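CELL WALL surface anchor family protein (Streptococcus pneumoniae, PDB 2WW8) serves as the adhesin of the pneumococcal pilus, a cell-wall-anchored surface protein that recognises host cells, probably through an integrin-like (von Willebrand factor A-type) domain. Local coordinates at residues K297-S302 with I492-R497; T402-P405 with N409-N412; G531-T536 with H584-E589; V537-N542 with T573-Q578. All blocks are in the same frame, centred on the assembly; numbering follows the deposited sequence.

Contact 1: K297-S302 with I492-R497; sequences KRLNDS and IWLNWR
The methylene CD of Arg-497 sits over the centre of one face of the Arg-298 guanidinium, 3.3 Å from its CZ, and this is the tight end of the contact. The two guanidinium planes are 25° apart, but it is the methylene and not the second guanidinium that covers the face; Arg-298 NH2 lies 3.9 Å from Arg-497 NE. Arg-298 is folded at chi2 and chi3 (-88° and -78°), which brings its plane flat against the extended chain of Arg-497. The closeness of two like charges is probably eased by their counter-charges: Glu-288 forms a salt bridge with Arg-298 and Asp-444 with Arg-497, while the carbonyls of Lys-289 and Val-291 take Arg-298 NH1 and that of Gly-290 takes Arg-497 NH1. The setting is an antiparallel sheet in which strands 298-299 and 489-496 both pair with strand 284-292, so the two segments meet through side chains and not as bonded neighbours. Further along, the packing thins. Leu-299 and Leu-494 cross at about a right angle and touch through their CD2 methyls at 4.1 Å, backed by Val-291 and Phe-465. At the partly exposed margin Asp-301 reaches the leucine only with OD2, 4.3 Å from Leu-494 CD1.

Contact 2: T402-P405 with N409-N412; sequences TFAP and NQLN
Gln-410 reaches back from the first turn of helix 407-416 to the loop that leads into it, so that a side chain near the helix N-terminus hydrogen-bonds a backbone carbonyl five residues earlier. From CB, the chain starts with CG anti to the carbonyl carbon (chi1 -72°) and then runs extended, a course that carries it back toward the loop. CG lies against the proline ring, 4.1 Å from Pro-405 CG, the two side chains crossing at about a right angle. CD comes next, 3.8 Å from Pro-405 O. At the tip the amide divides its work: OE1 accepts from the backbone N of Asn-399, farther back in the same loop, and NE2 donates to Pro-405 O at 3.0 Å. That bond is nearly straight, 168° at the hydrogen, and the acceptor is only 8° out of the amide plane. With both ends of the amide engaged, its rotation is fixed and its buried polar atoms are satisfied. On the exposed flank, Pro-405 CB touches Asn-409 CB at 4.0 Å. One residue before the bonded carbonyl, the methyl of Ala-404 packs on the same amide nitrogen, with CB 3.8 Å from Gln-410 NE2.

Contact 3: G531-T536 with H584-E589; sequences GYDVFT and HTIVTE
A hydroxyl oxygen, not a carbon, makes the closest approach to the aromatic ring: Thr-585 OG1 lies 3.5 Å from Phe-535 CZ and 3.7 Å from CE1 of the same ring. The approach is oblique, and the hydroxyl has a polar partner elsewhere, a hydrogen bond with the carbonyl of Tyr-582. A chi1 of 67° places OG1 between the backbone N and the carbonyl carbon of Thr-585, where it can serve that carbonyl and still lie against the phenyl ring. Ile-586 adds the apolar half. Its CG2 meets Phe-535 CZ at 4.1 Å, near the ring plane and so at the edge, while its CD1 approaches CE2, also at 4.1 Å. Two branches of one side chain thus touch neighbouring ring atoms, CZ and CE2. Phe-535 belongs to strand 533-539 of the five-stranded parallel sheet, the core of a von Willebrand factor A-type (Rossmann-like) domain, and segment 584-589 runs from just after helix 575-583 into strand 587-591, which pairs with strand 203-218. This is consistent with a position where the chain leaves that domain. The ring also stacks with Tyr-582 and meets Phe-383, so the edge touched here belongs to a larger aromatic cluster. Asp-533 takes a lesser part, with OD1 4.3 Å from Ile-586 CG2 and OD2 hydrogen-bonded to Gln-379 NE2. Within segment 584-589, His-584 NE2 donates to Glu-589 OE1 at 2.6 Å, a 160° bond close to the imidazole plane that ties the end of the helix region to the new strand.

Contact 4: V537-N542 with T573-Q578; sequences VGIGIN and TKILEQ
Ile-575 overlaps Ile-539 through its delta methyl: CD1 lies 3.9 Å from Ile-539 CG1 and 4.0 Å from Ile-539 CD1. The two side chains cross at about a right angle, so a single methyl bears on two successive atoms of its partner's longer branch. On Ile-575 a chi1 of -59° sets CG1 anti to the carbonyl carbon, and an extended chi2 of 160° carries CD1 on to Ile-539, while the other branch, CG2, faces Val-537 CG1 at 4.2 Å. One helical residue thus bridges two strand positions. Strand 533-539 belongs to the parallel sheet of the von Willebrand factor A-type domain, and helix 575-583 is one of the helices packed on that sheet, reached from strand 533-539 by way of helix 549-558 and edge strand 566-569. Val-569 on that edge strand touches Val-537, Ile-575 and Gln-578, and Ala-254 of helix 247-263 also packs on Ile-575. One turn on, Gln-578 contributes its aliphatic part, with CG 4.0 Å from Val-537 CG2. Ile-539 also touches Asp-387, a ligand of the magnesium ion, which lies about 8 Å from the isoleucine side chain.

Contacts 3 and 4 share strand 533-539 of the parallel sheet and lie with centres 16 Å apart: contact 3 uses its first half and contact 4 its second, and the partner segments follow one another through helix 575-583 into strand 587-591. Contacts 1 and 2 come earlier. Contact 2 falls within the long chain excursion spanned by contact 1, yet their centres are 32 Å apart and their nearest atoms about 20 Å. Contact 1 belongs to an antiparallel sheet and contact 2 to a loop-helix junction, each at least 37 Å between centres from contacts 3 and 4. The set thus samples the sheet of the A-type domain, the passage out of its last helix, and two elements away from that sheet.

Contact 1: K297-S302 with I492-R497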
loop_
_atom_site.group_PDB
_atom_site.type_symbol
_atom_site.label_atom_id
_atom_site.label_comp_id
_atom_site.label_asym_id
_atom_site.label_seq_id
_atom_site.Cartn_x
_atom_site.Cartn_y
_atom_site.Cartn_z
ATOM N N LYS A 297 10.055 -12.085 68.695
ATOM C CA LYS A 297 11.102 -12.663 67.887
ATOM C C LYS A 297 10.445 -13.149 66.597
ATOM O O LYS A 297 9.399 -13.813 66.556
ATOM C CB LYS A 297 11.778 -13.695 68.764
ATOM C CG LYS A 297 12.498 -14.823 68.151
ATOM C CD LYS A 297 13.832 -14.455 67.695
ATOM C CE LYS A 297 14.752 -15.663 67.807
ATOM N NZ LYS A 297 16.062 -15.062 67.309
ATOM N N ARG A 298 11.050 -12.711 65.502
ATOM C CA ARG A 298 10.419 -12.834 64.188
ATOM C C ARG A 298 10.611 -14.240 63.606
ATOM O O ARG A 298 11.635 -14.893 63.849
ATOM C CB ARG A 298 11.035 -11.762 63.274
ATOM C CG ARG A 298 10.663 -10.351 63.738
ATOM C CD ARG A 298 9.351 -9.993 63.088
ATOM N NE ARG A 298 9.745 -9.652 61.722
ATOM C CZ ARG A 298 9.463 -10.342 60.619
ATOM N NH1 ARG A 298 8.725 -11.474 60.644
ATOM N NH2 ARG A 298 9.946 -9.849 59.477
ATOM N N LEU A 299 9.651 -14.698 62.811
ATOM C CA LEU A 299 9.802 -16.007 62.161
ATOM C C LEU A 299 8.873 -16.077 60.960
ATOM O O LEU A 299 7.820 -15.464 60.986
ATOM C CB LEU A 299 9.524 -17.189 63.083
ATOM C CG LEU A 299 8.095 -17.591 63.436
ATOM C CD1 LEU A 299 7.963 -19.071 63.707
ATOM C CD2 LEU A 299 7.711 -16.806 64.707
ATOM N N ASN A 300 9.293 -16.765 59.907
ATOM C CA ASN A 300 8.432 -16.889 58.746
ATOM C C ASN A 300 7.755 -18.258 58.903
ATOM O O ASN A 300 8.439 -19.292 58.867
ATOM C CB ASN A 300 9.257 -16.809 57.435
ATOM C CG ASN A 300 8.388 -16.692 56.215
ATOM O OD1 ASN A 300 7.221 -17.129 56.258
ATOM N ND2 ASN A 300 8.946 -16.118 55.122
ATOM N N ASP A 301 6.432 -18.263 59.088
ATOM C CA ASP A 301 5.686 -19.507 59.197
ATOM C C ASP A 301 5.302 -20.134 57.854
ATOM O O ASP A 301 4.568 -21.122 57.837
ATOM C CB ASP A 301 4.393 -19.273 59.988
ATOM C CG ASP A 301 3.545 -18.146 59.401
ATOM O OD1 ASP A 301 4.018 -17.124 58.805
ATOM O OD2 ASP A 301 2.334 -18.256 59.620
ATOM N N SER A 302 5.787 -19.617 56.731
ATOM C CA SER A 302 5.400 -20.180 55.430
ATOM C C SER A 302 6.041 -21.530 55.188
ATOM O O SER A 302 7.216 -21.747 55.481
ATOM C CB SER A 302 5.746 -19.204 54.331
ATOM O OG SER A 302 5.766 -19.867 53.065
ATOM N N ILE A 492 5.126 -22.952 69.169
ATOM C CA ILE A 492 5.439 -21.565 69.392
ATOM C C ILE A 492 4.131 -20.807 69.117
ATOM O O ILE A 492 3.626 -20.844 67.980
ATOM C CB ILE A 492 6.563 -21.047 68.421
ATOM C CG1 ILE A 492 7.884 -21.810 68.679
ATOM C CG2 ILE A 492 6.694 -19.499 68.608
ATOM C CD1 ILE A 492 8.992 -21.558 67.584
ATOM N N TRP A 493 3.589 -20.173 70.157
ATOM C CA TRP A 493 2.382 -19.378 69.907
ATOM C C TRP A 493 2.689 -18.238 68.968
ATOM O O TRP A 493 3.698 -17.541 69.163
ATOM C CB TRP A 493 1.880 -18.750 71.208
ATOM C CG TRP A 493 1.284 -19.717 72.200
ATOM C CD1 TRP A 493 1.724 -19.944 73.489
ATOM C CD2 TRP A 493 0.136 -20.560 72.010
ATOM N NE1 TRP A 493 0.918 -20.872 74.090
ATOM C CE2 TRP A 493 -0.052 -21.279 73.207
ATOM C CE3 TRP A 493 -0.730 -20.789 70.941
ATOM C CZ2 TRP A 493 -1.103 -22.201 73.382
ATOM C CZ3 TRP A 493 -1.792 -21.708 71.109
ATOM C CH2 TRP A 493 -1.964 -22.410 72.333
ATOM N N LEU A 494 1.826 -18.020 67.969
ATOM C CA LEU A 494 2.024 -16.961 66.999
ATOM C C LEU A 494 1.235 -15.664 67.215
ATOM O O LEU A 494 0.034 -15.710 67.546
ATOM C CB LEU A 494 1.709 -17.447 65.578
ATOM C CG LEU A 494 2.429 -18.715 65.107
ATOM C CD1 LEU A 494 1.872 -19.202 63.780
ATOM C CD2 LEU A 494 3.988 -18.539 65.100
ATOM N N ASN A 495 1.901 -14.552 66.922
ATOM C CA ASN A 495 1.280 -13.232 67.001
ATOM C C ASN A 495 1.603 -12.561 65.676
ATOM O O ASN A 495 2.627 -12.874 65.040
ATOM C CB ASN A 495 1.884 -12.334 68.102
ATOM C CG ASN A 495 1.366 -12.607 69.491
ATOM O OD1 ASN A 495 0.496 -13.437 69.745
ATOM N ND2 ASN A 495 1.917 -11.854 70.436
ATOM N N TRP A 496 0.740 -11.638 65.226
ATOM C CA TRP A 496 1.155 -10.785 64.072
ATOM C C TRP A 496 2.368 -9.881 64.489
ATOM O O TRP A 496 2.429 -9.424 65.653
ATOM C CB TRP A 496 -0.019 -9.837 63.704
ATOM C CG TRP A 496 -1.221 -10.586 63.350
ATOM C CD1 TRP A 496 -2.363 -10.700 64.087
ATOM C CD2 TRP A 496 -1.424 -11.380 62.162
ATOM N NE1 TRP A 496 -3.244 -11.528 63.459
ATOM C CE2 TRP A 496 -2.706 -11.942 62.267
ATOM C CE3 TRP A 496 -0.639 -11.664 61.032
ATOM C CZ2 TRP A 496 -3.252 -12.783 61.286
ATOM C CZ3 TRP A 496 -1.173 -12.496 60.051
ATOM C CH2 TRP A 496 -2.473 -13.043 60.191
ATOM N N ARG A 497 3.335 -9.647 63.607
ATOM C CA ARG A 497 4.458 -8.752 63.926
ATOM C C ARG A 497 4.009 -7.286 64.080
ATOM O O ARG A 497 2.953 -6.895 63.527
ATOM C CB ARG A 497 5.616 -8.958 62.913
ATOM C CG ARG A 497 5.466 -8.240 61.603
ATOM C CD ARG A 497 6.682 -8.540 60.700
ATOM N NE ARG A 497 6.777 -7.655 59.540
ATOM C CZ ARG A 497 6.230 -7.913 58.360
ATOM N NH1 ARG A 497 5.522 -9.028 58.195
ATOM N NH2 ARG A 497 6.340 -7.032 57.356
#

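Contact 2: T402-P405 with N409-N412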
loop_
_atom_site.group_PDB
_atom_site.type_symbol
_atom_site.label_atom_id
_atom_site.label_comp_id
_atom_site.label_asym_id
_atom_site.label_seq_id
_atom_site.Cartn_x
_atom_site.Cartn_y
_atom_site.Cartn_z
ATOM N N THR A 402 7.969 10.884 76.843
ATOM C CA THR A 402 7.143 10.811 78.052
ATOM C C THR A 402 6.107 11.919 78.289
ATOM O O THR A 402 4.964 11.614 78.660
ATOM C CB THR A 402 7.986 10.516 79.301
ATOM O OG1 THR A 402 9.134 11.372 79.246
ATOM C CG2 THR A 402 8.417 9.034 79.315
ATOM N N PHE A 403 6.484 13.177 78.080
ATOM C CA PHE A 403 5.565 14.295 78.215
ATOM C C PHE A 403 4.913 14.680 76.874
ATOM O O PHE A 403 4.503 15.830 76.695
ATOM C CB PHE A 403 6.327 15.523 78.751
ATOM C CG PHE A 403 6.796 15.440 80.198
ATOM C CD1 PHE A 403 6.891 14.225 80.884
ATOM C CD2 PHE A 403 7.173 16.623 80.858
ATOM C CE1 PHE A 403 7.335 14.175 82.235
ATOM C CE2 PHE A 403 7.618 16.613 82.200
ATOM C CZ PHE A 403 7.707 15.378 82.891
ATOM N N ALA A 404 4.831 13.763 75.906
ATOM C CA ALA A 404 4.213 14.124 74.622
ATOM C C ALA A 404 2.698 14.234 74.779
ATOM O O ALA A 404 2.156 13.518 75.623
ATOM C CB ALA A 404 4.533 13.085 73.556
ATOM N N PRO A 405 2.021 15.075 73.958
ATOM C CA PRO A 405 0.563 15.156 74.072
ATOM C C PRO A 405 -0.140 13.852 73.747
ATOM O O PRO A 405 0.464 12.948 73.195
ATOM C CB PRO A 405 0.144 16.214 73.038
ATOM C CG PRO A 405 1.364 16.789 72.460
ATOM C CD PRO A 405 2.555 15.957 72.903
ATOM N N ASN A 409 -4.672 14.526 70.388
ATOM C CA ASN A 409 -4.121 15.893 70.311
ATOM C C ASN A 409 -3.049 15.982 69.211
ATOM O O ASN A 409 -3.041 16.917 68.397
ATOM C CB ASN A 409 -3.625 16.409 71.667
ATOM C CG ASN A 409 -4.782 16.836 72.604
ATOM O OD1 ASN A 409 -5.872 17.177 72.159
ATOM N ND2 ASN A 409 -4.528 16.816 73.898
ATOM N N GLN A 410 -2.203 14.957 69.143
ATOM C CA GLN A 410 -1.144 14.966 68.159
ATOM C C GLN A 410 -1.762 14.922 66.782
ATOM O O GLN A 410 -1.329 15.644 65.868
ATOM C CB GLN A 410 -0.181 13.805 68.342
ATOM C CG GLN A 410 0.694 13.974 69.569
ATOM C CD GLN A 410 1.775 12.905 69.589
ATOM O OE1 GLN A 410 2.330 12.565 68.546
ATOM N NE2 GLN A 410 2.103 12.391 70.754
ATOM N N LEU A 411 -2.753 14.052 66.625
ATOM C CA LEU A 411 -3.315 13.903 65.324
ATOM C C LEU A 411 -4.101 15.155 64.959
ATOM O O LEU A 411 -4.124 15.557 63.805
ATOM C CB LEU A 411 -4.220 12.673 65.293
ATOM C CG LEU A 411 -4.856 12.190 64.009
ATOM C CD1 LEU A 411 -3.759 11.828 62.957
ATOM C CD2 LEU A 411 -5.733 10.950 64.327
ATOM N N ASN A 412 -4.784 15.768 65.910
ATOM C CA ASN A 412 -5.556 16.935 65.577
ATOM C C ASN A 412 -4.605 18.051 65.125
ATOM O O ASN A 412 -5.015 18.844 64.267
ATOM C CB ASN A 412 -6.277 17.483 66.799
ATOM C CG ASN A 412 -7.472 16.681 67.229
ATOM O OD1 ASN A 412 -7.950 15.794 66.520
ATOM N ND2 ASN A 412 -7.960 17.010 68.435
#

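Contact 3: G531-T536 with H584-E589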
loop_
_atom_site.group_PDB
_atom_site.type_symbol
_atom_site.label_atom_id
_atom_site.label_comp_id
_atom_site.label_asym_id
_atom_site.label_seq_id
_atom_site.Cartn_x
_atom_site.Cartn_y
_atom_site.Cartn_z
ATOM N N GLY A 531 -5.266 20.350 42.560
ATOM C CA GLY A 531 -6.120 20.780 41.441
ATOM C C GLY A 531 -5.964 19.781 40.294
ATOM O O GLY A 531 -6.413 20.066 39.195
ATOM N N TYR A 532 -5.322 18.641 40.521
ATOM C CA TYR A 532 -5.209 17.573 39.528
ATOM C C TYR A 532 -6.569 16.991 39.179
ATOM O O TYR A 532 -7.458 16.945 40.043
ATOM C CB TYR A 532 -4.318 16.452 39.977
ATOM C CG TYR A 532 -2.911 16.738 40.442
ATOM C CD1 TYR A 532 -2.166 17.808 39.934
ATOM C CD2 TYR A 532 -2.337 15.931 41.440
ATOM C CE1 TYR A 532 -0.840 18.062 40.391
ATOM C CE2 TYR A 532 -1.073 16.167 41.897
ATOM C CZ TYR A 532 -0.313 17.198 41.340
ATOM O OH TYR A 532 0.975 17.429 41.792
ATOM N N ASP A 533 -6.746 16.569 37.930
ATOM C CA ASP A 533 -7.807 15.586 37.650
ATOM C C ASP A 533 -7.255 14.196 38.031
ATOM O O ASP A 533 -6.273 13.696 37.498
ATOM C CB ASP A 533 -8.245 15.593 36.179
ATOM C CG ASP A 533 -8.828 16.928 35.772
ATOM O OD1 ASP A 533 -10.028 17.119 36.055
ATOM O OD2 ASP A 533 -8.104 17.782 35.186
ATOM N N VAL A 534 -7.957 13.485 38.897
ATOM C CA VAL A 534 -7.508 12.141 39.319
ATOM C C VAL A 534 -8.710 11.225 39.089
ATOM O O VAL A 534 -9.755 11.416 39.753
ATOM C CB VAL A 534 -7.146 12.122 40.821
ATOM C CG1 VAL A 534 -6.599 10.737 41.193
ATOM C CG2 VAL A 534 -6.083 13.216 41.113
ATOM N N PHE A 535 -8.507 10.257 38.203
ATOM C CA PHE A 535 -9.491 9.232 37.805
ATOM C C PHE A 535 -9.010 7.849 38.288
ATOM O O PHE A 535 -7.833 7.542 38.146
ATOM C CB PHE A 535 -9.523 9.168 36.276
ATOM C CG PHE A 535 -9.958 10.449 35.639
ATOM C CD1 PHE A 535 -11.269 10.895 35.783
ATOM C CD2 PHE A 535 -9.054 11.211 34.891
ATOM C CE1 PHE A 535 -11.729 12.095 35.178
ATOM C CE2 PHE A 535 -9.519 12.437 34.264
ATOM C CZ PHE A 535 -10.835 12.888 34.446
ATOM N N THR A 536 -9.895 7.049 38.864
ATOM C CA THR A 536 -9.568 5.745 39.401
ATOM C C THR A 536 -10.514 4.746 38.734
ATOM O O THR A 536 -11.770 4.852 38.771
ATOM C CB THR A 536 -9.745 5.726 40.936
ATOM O OG1 THR A 536 -8.970 6.818 41.475
ATOM C CG2 THR A 536 -9.198 4.412 41.565
ATOM N N HIS A 584 -12.719 11.297 27.900
ATOM C CA HIS A 584 -13.684 12.135 27.246
ATOM C C HIS A 584 -14.331 13.131 28.229
ATOM O O HIS A 584 -15.112 13.953 27.802
ATOM C CB HIS A 584 -14.742 11.329 26.465
ATOM C CG HIS A 584 -14.245 10.743 25.183
ATOM N ND1 HIS A 584 -13.451 9.617 25.131
ATOM C CD2 HIS A 584 -14.442 11.114 23.894
ATOM C CE1 HIS A 584 -13.167 9.322 23.874
ATOM N NE2 HIS A 584 -13.752 10.223 23.108
ATOM N N THR A 585 -14.020 13.137 29.520
ATOM C CA THR A 585 -14.598 14.243 30.276
ATOM C C THR A 585 -13.659 15.450 30.167
ATOM O O THR A 585 -14.012 16.533 30.594
ATOM C CB THR A 585 -14.842 13.906 31.771
ATOM O OG1 THR A 585 -13.570 13.728 32.415
ATOM C CG2 THR A 585 -15.723 12.662 31.947
ATOM N N ILE A 586 -12.445 15.269 29.661
ATOM C CA ILE A 586 -11.504 16.377 29.597
ATOM C C ILE A 586 -11.119 16.715 28.163
ATOM O O ILE A 586 -10.503 17.760 27.946
ATOM C CB ILE A 586 -10.252 16.168 30.485
ATOM C CG1 ILE A 586 -9.464 14.938 30.078
ATOM C CG2 ILE A 586 -10.739 16.075 31.942
ATOM C CD1 ILE A 586 -8.346 14.621 31.038
ATOM N N VAL A 587 -11.502 15.873 27.203
ATOM C CA VAL A 587 -11.291 16.245 25.794
ATOM C C VAL A 587 -12.629 16.090 25.049
ATOM O O VAL A 587 -13.455 15.219 25.441
ATOM C CB VAL A 587 -10.145 15.400 25.135
ATOM C CG1 VAL A 587 -8.813 15.587 25.867
ATOM C CG2 VAL A 587 -10.475 13.885 25.115
ATOM N N THR A 588 -12.823 16.815 23.959
ATOM C CA THR A 588 -13.845 16.399 22.968
ATOM C C THR A 588 -13.204 15.740 21.733
ATOM O O THR A 588 -12.131 16.098 21.291
ATOM C CB THR A 588 -14.708 17.588 22.458
ATOM O OG1 THR A 588 -14.000 18.268 21.416
ATOM C CG2 THR A 588 -15.034 18.604 23.561
ATOM N N GLU A 589 -13.854 14.758 21.143
ATOM C CA GLU A 589 -13.224 14.041 20.082
ATOM C C GLU A 589 -13.820 14.578 18.756
ATOM O O GLU A 589 -15.032 14.839 18.695
ATOM C CB GLU A 589 -13.518 12.578 20.354
ATOM C CG GLU A 589 -13.508 11.752 19.163
ATOM C CD GLU A 589 -13.882 10.290 19.387
ATOM O OE1 GLU A 589 -13.754 9.735 20.507
ATOM O OE2 GLU A 589 -14.303 9.688 18.375
#

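Contact 4: V537-N542 with T573-Q578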
loop_
_atom_site.group_PDB
_atom_site.type_symbol
_atom_site.label_atom_id
_atom_site.label_comp_id
_atom_site.label_asym_id
_atom_site.label_seq_id
_atom_site.Cartn_x
_atom_site.Cartn_y
_atom_site.Cartn_z
ATOM N N VAL A 537 -9.900 3.783 38.069
ATOM C CA VAL A 537 -10.650 2.648 37.500
ATOM C C VAL A 537 -10.266 1.435 38.354
ATOM O O VAL A 537 -9.087 1.016 38.317
ATOM C CB VAL A 537 -10.305 2.460 36.003
ATOM C CG1 VAL A 537 -10.927 1.208 35.387
ATOM C CG2 VAL A 537 -10.819 3.676 35.178
ATOM N N GLY A 538 -11.211 0.965 39.169
ATOM C CA GLY A 538 -11.057 -0.273 39.946
ATOM C C GLY A 538 -11.439 -1.511 39.137
ATOM O O GLY A 538 -12.320 -1.496 38.249
ATOM N N ILE A 539 -10.720 -2.601 39.407
ATOM C CA ILE A 539 -11.002 -3.867 38.732
ATOM C C ILE A 539 -11.516 -4.865 39.788
ATOM O O ILE A 539 -10.726 -5.463 40.523
ATOM C CB ILE A 539 -9.775 -4.433 38.036
ATOM C CG1 ILE A 539 -9.302 -3.478 36.929
ATOM C CG2 ILE A 539 -10.153 -5.765 37.370
ATOM C CD1 ILE A 539 -7.806 -3.659 36.700
ATOM N N GLY A 540 -12.828 -5.108 39.808
ATOM C CA GLY A 540 -13.376 -6.149 40.667
ATOM C C GLY A 540 -13.159 -5.808 42.133
ATOM O O GLY A 540 -13.064 -6.722 42.962
ATOM N N ILE A 541 -13.118 -4.532 42.506
ATOM C CA ILE A 541 -12.815 -4.184 43.901
ATOM C C ILE A 541 -13.941 -4.543 44.850
ATOM O O ILE A 541 -15.088 -4.136 44.584
ATOM C CB ILE A 541 -12.553 -2.667 44.095
ATOM C CG1 ILE A 541 -11.534 -2.270 43.042
ATOM C CG2 ILE A 541 -12.095 -2.301 45.566
ATOM C CD1 ILE A 541 -10.146 -2.204 43.408
ATOM N N ASN A 542 -13.647 -5.313 45.906
ATOM C CA ASN A 542 -14.719 -5.702 46.830
ATOM C C ASN A 542 -14.234 -5.606 48.280
ATOM O O ASN A 542 -14.941 -5.943 49.220
ATOM C CB ASN A 542 -15.240 -7.124 46.518
ATOM C CG ASN A 542 -14.123 -8.191 46.581
ATOM O OD1 ASN A 542 -13.006 -7.946 47.051
ATOM N ND2 ASN A 542 -14.429 -9.394 46.067
ATOM N N THR A 573 -12.992 -6.826 30.182
ATOM C CA THR A 573 -12.934 -6.389 28.790
ATOM C C THR A 573 -13.382 -4.900 28.672
ATOM O O THR A 573 -13.259 -4.324 27.585
ATOM C CB THR A 573 -13.798 -7.237 27.798
ATOM O OG1 THR A 573 -15.197 -7.093 28.087
ATOM C CG2 THR A 573 -13.445 -8.756 27.727
ATOM N N LYS A 574 -13.856 -4.266 29.754
ATOM C CA LYS A 574 -14.384 -2.881 29.716
ATOM C C LYS A 574 -13.507 -1.852 30.441
ATOM O O LYS A 574 -13.925 -0.719 30.667
ATOM C CB LYS A 574 -15.774 -2.749 30.352
ATOM C CG LYS A 574 -16.872 -3.728 29.929
ATOM C CD LYS A 574 -17.202 -3.591 28.512
ATOM C CE LYS A 574 -18.438 -4.424 28.142
ATOM N NZ LYS A 574 -19.199 -3.593 27.185
ATOM N N ILE A 575 -12.320 -2.259 30.873
ATOM C CA ILE A 575 -11.366 -1.301 31.391
ATOM C C ILE A 575 -11.041 -0.165 30.405
ATOM O O ILE A 575 -11.150 1.011 30.739
ATOM C CB ILE A 575 -10.093 -2.013 31.849
ATOM C CG1 ILE A 575 -10.425 -3.057 32.934
ATOM C CG2 ILE A 575 -8.995 -0.974 32.309
ATOM C CD1 ILE A 575 -9.301 -4.085 33.038
ATOM N N LEU A 576 -10.716 -0.471 29.156
ATOM C CA LEU A 576 -10.449 0.593 28.197
ATOM C C LEU A 576 -11.661 1.530 28.036
ATOM O O LEU A 576 -11.521 2.773 28.060
ATOM C CB LEU A 576 -9.981 0.029 26.846
ATOM C CG LEU A 576 -9.639 1.109 25.810
ATOM C CD1 LEU A 576 -8.635 2.194 26.405
ATOM C CD2 LEU A 576 -9.184 0.480 24.491
ATOM N N GLU A 577 -12.846 0.934 27.921
ATOM C CA GLU A 577 -14.031 1.733 27.735
ATOM C C GLU A 577 -14.124 2.742 28.879
ATOM O O GLU A 577 -14.485 3.895 28.663
ATOM C CB GLU A 577 -15.254 0.820 27.687
ATOM C CG GLU A 577 -16.617 1.508 27.776
ATOM C CD GLU A 577 -17.665 0.383 27.945
ATOM O OE1 GLU A 577 -18.037 -0.231 26.914
ATOM O OE2 GLU A 577 -18.040 0.041 29.104
ATOM N N GLN A 578 -13.796 2.321 30.097
ATOM C CA GLN A 578 -13.952 3.259 31.220
ATOM C C GLN A 578 -12.884 4.354 31.290
ATOM O O GLN A 578 -13.202 5.522 31.564
ATOM C CB GLN A 578 -14.098 2.475 32.512
ATOM C CG GLN A 578 -14.467 3.304 33.688
ATOM C CD GLN A 578 -15.729 4.143 33.493
ATOM O OE1 GLN A 578 -15.677 5.356 33.746
ATOM N NE2 GLN A 578 -16.808 3.559 32.991
#